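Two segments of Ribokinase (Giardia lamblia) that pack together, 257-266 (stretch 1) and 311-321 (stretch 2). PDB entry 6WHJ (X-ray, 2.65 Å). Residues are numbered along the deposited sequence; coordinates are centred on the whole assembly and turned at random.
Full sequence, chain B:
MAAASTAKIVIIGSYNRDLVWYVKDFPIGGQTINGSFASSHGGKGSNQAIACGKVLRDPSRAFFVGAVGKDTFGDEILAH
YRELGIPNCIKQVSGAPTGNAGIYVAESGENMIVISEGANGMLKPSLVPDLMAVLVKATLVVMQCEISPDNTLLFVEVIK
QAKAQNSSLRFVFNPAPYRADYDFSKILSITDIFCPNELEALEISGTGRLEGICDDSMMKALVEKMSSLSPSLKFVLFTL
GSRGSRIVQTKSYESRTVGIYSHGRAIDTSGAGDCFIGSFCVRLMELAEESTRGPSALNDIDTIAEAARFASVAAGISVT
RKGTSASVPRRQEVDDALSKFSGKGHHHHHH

Stretch 1 257-266: TVGIYSHGRA
Stretch 2, residues 311-321: ASVAAGISVTR

Among the modelled atoms (Arg 265 stops at CB) no direct hydrogen bond joins the two stretches; three CA-H...O contacts, two CH-pi contacts, two bridging waters and apolar packing hold them together, burying 525 Å² in all. Stretch 1 ends a strand at Val 258 and continues as an irregular, largely extended segment that runs in the same direction as the helix of stretch 2, in register Tyr 261–Val 313 (CA to CA 5.2 Å), His 263–Ile 317 (5.4 Å) and Ala 266–Thr 320 (4.6 Å).

The closest backbone approach centres on Gly 316 (phi/psi -65/-31), whose CA lies 3.2 Å from Tyr 261 O. An ideal CB on Gly 316 would fall 1.9 Å from Tyr 261 O, so the approach depends on glycine. Thr 320 CA meets Arg 265 O at 3.5 Å and Ala 266 CA meets Val 319 O at 3.3 Å, both from within the type I turn from Ser 318 to Arg 321.

The CA-to-CB bond of Tyr 261 points toward the helix; with chi1 162° (t) and chi2 81°, the ring receives Val 313 CG1 over one face, 4.2 Å from the ring centroid, while Ile 317 CG1 sits near the ring plane, 4.0 Å from Tyr 261 CE2. The same CG1 of Ile 317 (Ile 317 chi1 m, chi2 t) covers a face of His 263 (chi1 -169°, t; chi2 66°), 3.7 Å from that centroid. Tyr 261 OH and His 263 ND1 share a 2.8 Å hydrogen bond, coupling the two rings around this isoleucine.

Thr 320 (chi1 69°, p) OG1 donates a hydrogen bond to Ile 317 O (2.6 Å) and also lies at the edge of the His 263 ring, 3.7 Å from His 263 CD2; Thr 320 CG2 is 3.5 Å from Gly 264 N. Gly 264 itself adopts phi/psi 158/-169, a conformation that calls for glycine.

Two waters bridge the stretches: one donates to Val 258 O (2.7 Å) and shares a 2.6 Å hydrogen bond with Ser 312 OG (chi1 m); the other accepts from His 263 N (2.9 Å) and donates to Gly 316 O (2.8 Å).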

# COMPACT_ATOMS: atom_id res chain seq x y z
N THR B 257 -3.28 25.45 -29.28
CA THR B 257 -2.46 24.27 -29.00
C THR B 257 -1.20 24.71 -28.27
O THR B 257 -0.56 25.69 -28.68
CB THR B 257 -2.10 23.53 -30.30
OG1 THR B 257 -3.24 22.80 -30.77
CG2 THR B 257 -0.95 22.57 -30.07
N VAL B 258 -0.84 24.00 -27.21
CA VAL B 258 0.32 24.33 -26.39
C VAL B 258 1.16 23.06 -26.28
O VAL B 258 0.83 22.17 -25.48
CB VAL B 258 -0.06 24.85 -25.00
CG1 VAL B 258 1.18 25.16 -24.17
CG2 VAL B 258 -0.95 26.09 -25.10
N GLY B 259 2.23 22.98 -27.05
CA GLY B 259 3.07 21.80 -27.05
C GLY B 259 3.84 21.62 -25.75
O GLY B 259 3.97 22.52 -24.93
N ILE B 260 4.36 20.40 -25.57
CA ILE B 260 5.23 20.15 -24.43
C ILE B 260 6.50 20.97 -24.58
O ILE B 260 6.90 21.35 -25.69
CB ILE B 260 5.57 18.65 -24.28
CG1 ILE B 260 6.38 18.17 -25.47
CG2 ILE B 260 4.33 17.80 -24.07
CD1 ILE B 260 6.78 16.71 -25.36
N TYR B 261 7.12 21.28 -23.45
CA TYR B 261 8.48 21.78 -23.41
C TYR B 261 9.36 20.65 -22.90
O TYR B 261 9.16 20.16 -21.79
CB TYR B 261 8.59 23.00 -22.50
CG TYR B 261 10.00 23.31 -22.07
CD1 TYR B 261 10.86 24.00 -22.90
CD2 TYR B 261 10.47 22.90 -20.82
CE1 TYR B 261 12.16 24.28 -22.51
CE2 TYR B 261 11.77 23.17 -20.43
CZ TYR B 261 12.61 23.86 -21.27
OH TYR B 261 13.90 24.14 -20.88
N SER B 262 10.30 20.22 -23.72
CA SER B 262 11.21 19.16 -23.32
C SER B 262 12.46 19.78 -22.71
O SER B 262 13.18 20.51 -23.39
CB SER B 262 11.58 18.26 -24.49
OG SER B 262 12.49 17.26 -24.06
N HIS B 263 12.69 19.49 -21.44
CA HIS B 263 13.84 20.03 -20.71
C HIS B 263 15.03 19.09 -20.71
O HIS B 263 16.15 19.54 -20.46
CB HIS B 263 13.43 20.35 -19.27
CG HIS B 263 14.45 21.15 -18.52
ND1 HIS B 263 14.76 22.45 -18.85
CD2 HIS B 263 15.22 20.84 -17.44
CE1 HIS B 263 15.68 22.91 -18.02
NE2 HIS B 263 15.97 21.95 -17.15
N GLY B 264 14.81 17.81 -20.97
CA GLY B 264 15.86 16.82 -20.88
C GLY B 264 15.24 15.45 -20.70
O GLY B 264 14.03 15.27 -20.85
N ARG B 265 16.10 14.49 -20.36
CA ARG B 265 15.67 13.10 -20.24
C ARG B 265 14.60 12.99 -19.17
O ARG B 265 14.81 13.41 -18.03
CB ARG B 265 16.86 12.20 -19.92
N ALA B 266 13.45 12.44 -19.54
CA ALA B 266 12.42 12.15 -18.55
C ALA B 266 12.94 11.11 -17.56
O ALA B 266 13.51 10.09 -17.96
CB ALA B 266 11.15 11.66 -19.23
N ALA B 311 2.99 26.81 -17.85
CA ALA B 311 2.80 25.56 -17.13
C ALA B 311 3.52 24.41 -17.82
O ALA B 311 4.03 23.50 -17.15
CB ALA B 311 1.31 25.25 -16.99
N SER B 312 3.57 24.43 -19.16
CA SER B 312 4.30 23.39 -19.89
C SER B 312 5.79 23.40 -19.55
O SER B 312 6.39 22.35 -19.31
CB SER B 312 4.10 23.56 -21.40
OG SER B 312 2.73 23.48 -21.73
N VAL B 313 6.40 24.59 -19.51
CA VAL B 313 7.83 24.69 -19.21
C VAL B 313 8.10 24.16 -17.81
O VAL B 313 9.07 23.42 -17.58
CB VAL B 313 8.31 26.14 -19.39
CG1 VAL B 313 9.76 26.31 -18.94
CG2 VAL B 313 8.14 26.58 -20.84
N ALA B 314 7.25 24.52 -16.84
CA ALA B 314 7.43 24.02 -15.48
C ALA B 314 7.23 22.51 -15.42
O ALA B 314 8.01 21.80 -14.76
CB ALA B 314 6.49 24.74 -14.53
N ALA B 315 6.21 21.99 -16.09
CA ALA B 315 6.00 20.54 -16.10
C ALA B 315 7.12 19.83 -16.83
O ALA B 315 7.56 18.74 -16.42
CB ALA B 315 4.64 20.20 -16.71
N GLY B 316 7.62 20.43 -17.91
CA GLY B 316 8.72 19.82 -18.64
C GLY B 316 9.99 19.74 -17.82
O GLY B 316 10.81 18.84 -18.01
N ILE B 317 10.20 20.70 -16.91
CA ILE B 317 11.34 20.60 -16.01
C ILE B 317 11.10 19.51 -14.97
O ILE B 317 12.00 18.72 -14.67
CB ILE B 317 11.65 21.97 -15.37
CG1 ILE B 317 12.08 22.97 -16.46
CG2 ILE B 317 12.72 21.83 -14.30
CD1 ILE B 317 12.17 24.42 -15.98
N SER B 318 9.87 19.44 -14.43
CA SER B 318 9.57 18.48 -13.36
C SER B 318 9.76 17.03 -13.82
O SER B 318 10.16 16.18 -13.01
CB SER B 318 8.15 18.68 -12.85
OG SER B 318 7.19 18.36 -13.85
N VAL B 319 9.48 16.72 -15.09
CA VAL B 319 9.65 15.35 -15.56
C VAL B 319 11.11 14.96 -15.71
O VAL B 319 11.40 13.77 -15.88
CB VAL B 319 8.92 15.09 -16.89
CG1 VAL B 319 7.42 15.09 -16.69
CG2 VAL B 319 9.34 16.09 -17.96
N THR B 320 12.04 15.92 -15.65
CA THR B 320 13.47 15.60 -15.65
C THR B 320 14.00 15.32 -14.25
O THR B 320 15.20 15.07 -14.09
CB THR B 320 14.29 16.72 -16.30
OG1 THR B 320 14.28 17.90 -15.49
CG2 THR B 320 13.74 17.05 -17.68
N ARG B 321 13.14 15.34 -13.24
CA ARG B 321 13.53 15.14 -11.86
C ARG B 321 12.60 14.14 -11.19
O ARG B 321 11.44 13.98 -11.60
CB ARG B 321 13.49 16.47 -11.08
CG ARG B 321 14.18 17.61 -11.80
CD ARG B 321 13.88 18.94 -11.16
NE ARG B 321 14.66 20.00 -11.79
CZ ARG B 321 14.69 21.26 -11.37
NH1 ARG B 321 13.98 21.63 -10.32
NH2 ARG B 321 15.44 22.14 -12.02
O HOH W 1 1.25 21.65 -22.87
O HOH W 2 11.14 17.30 -20.33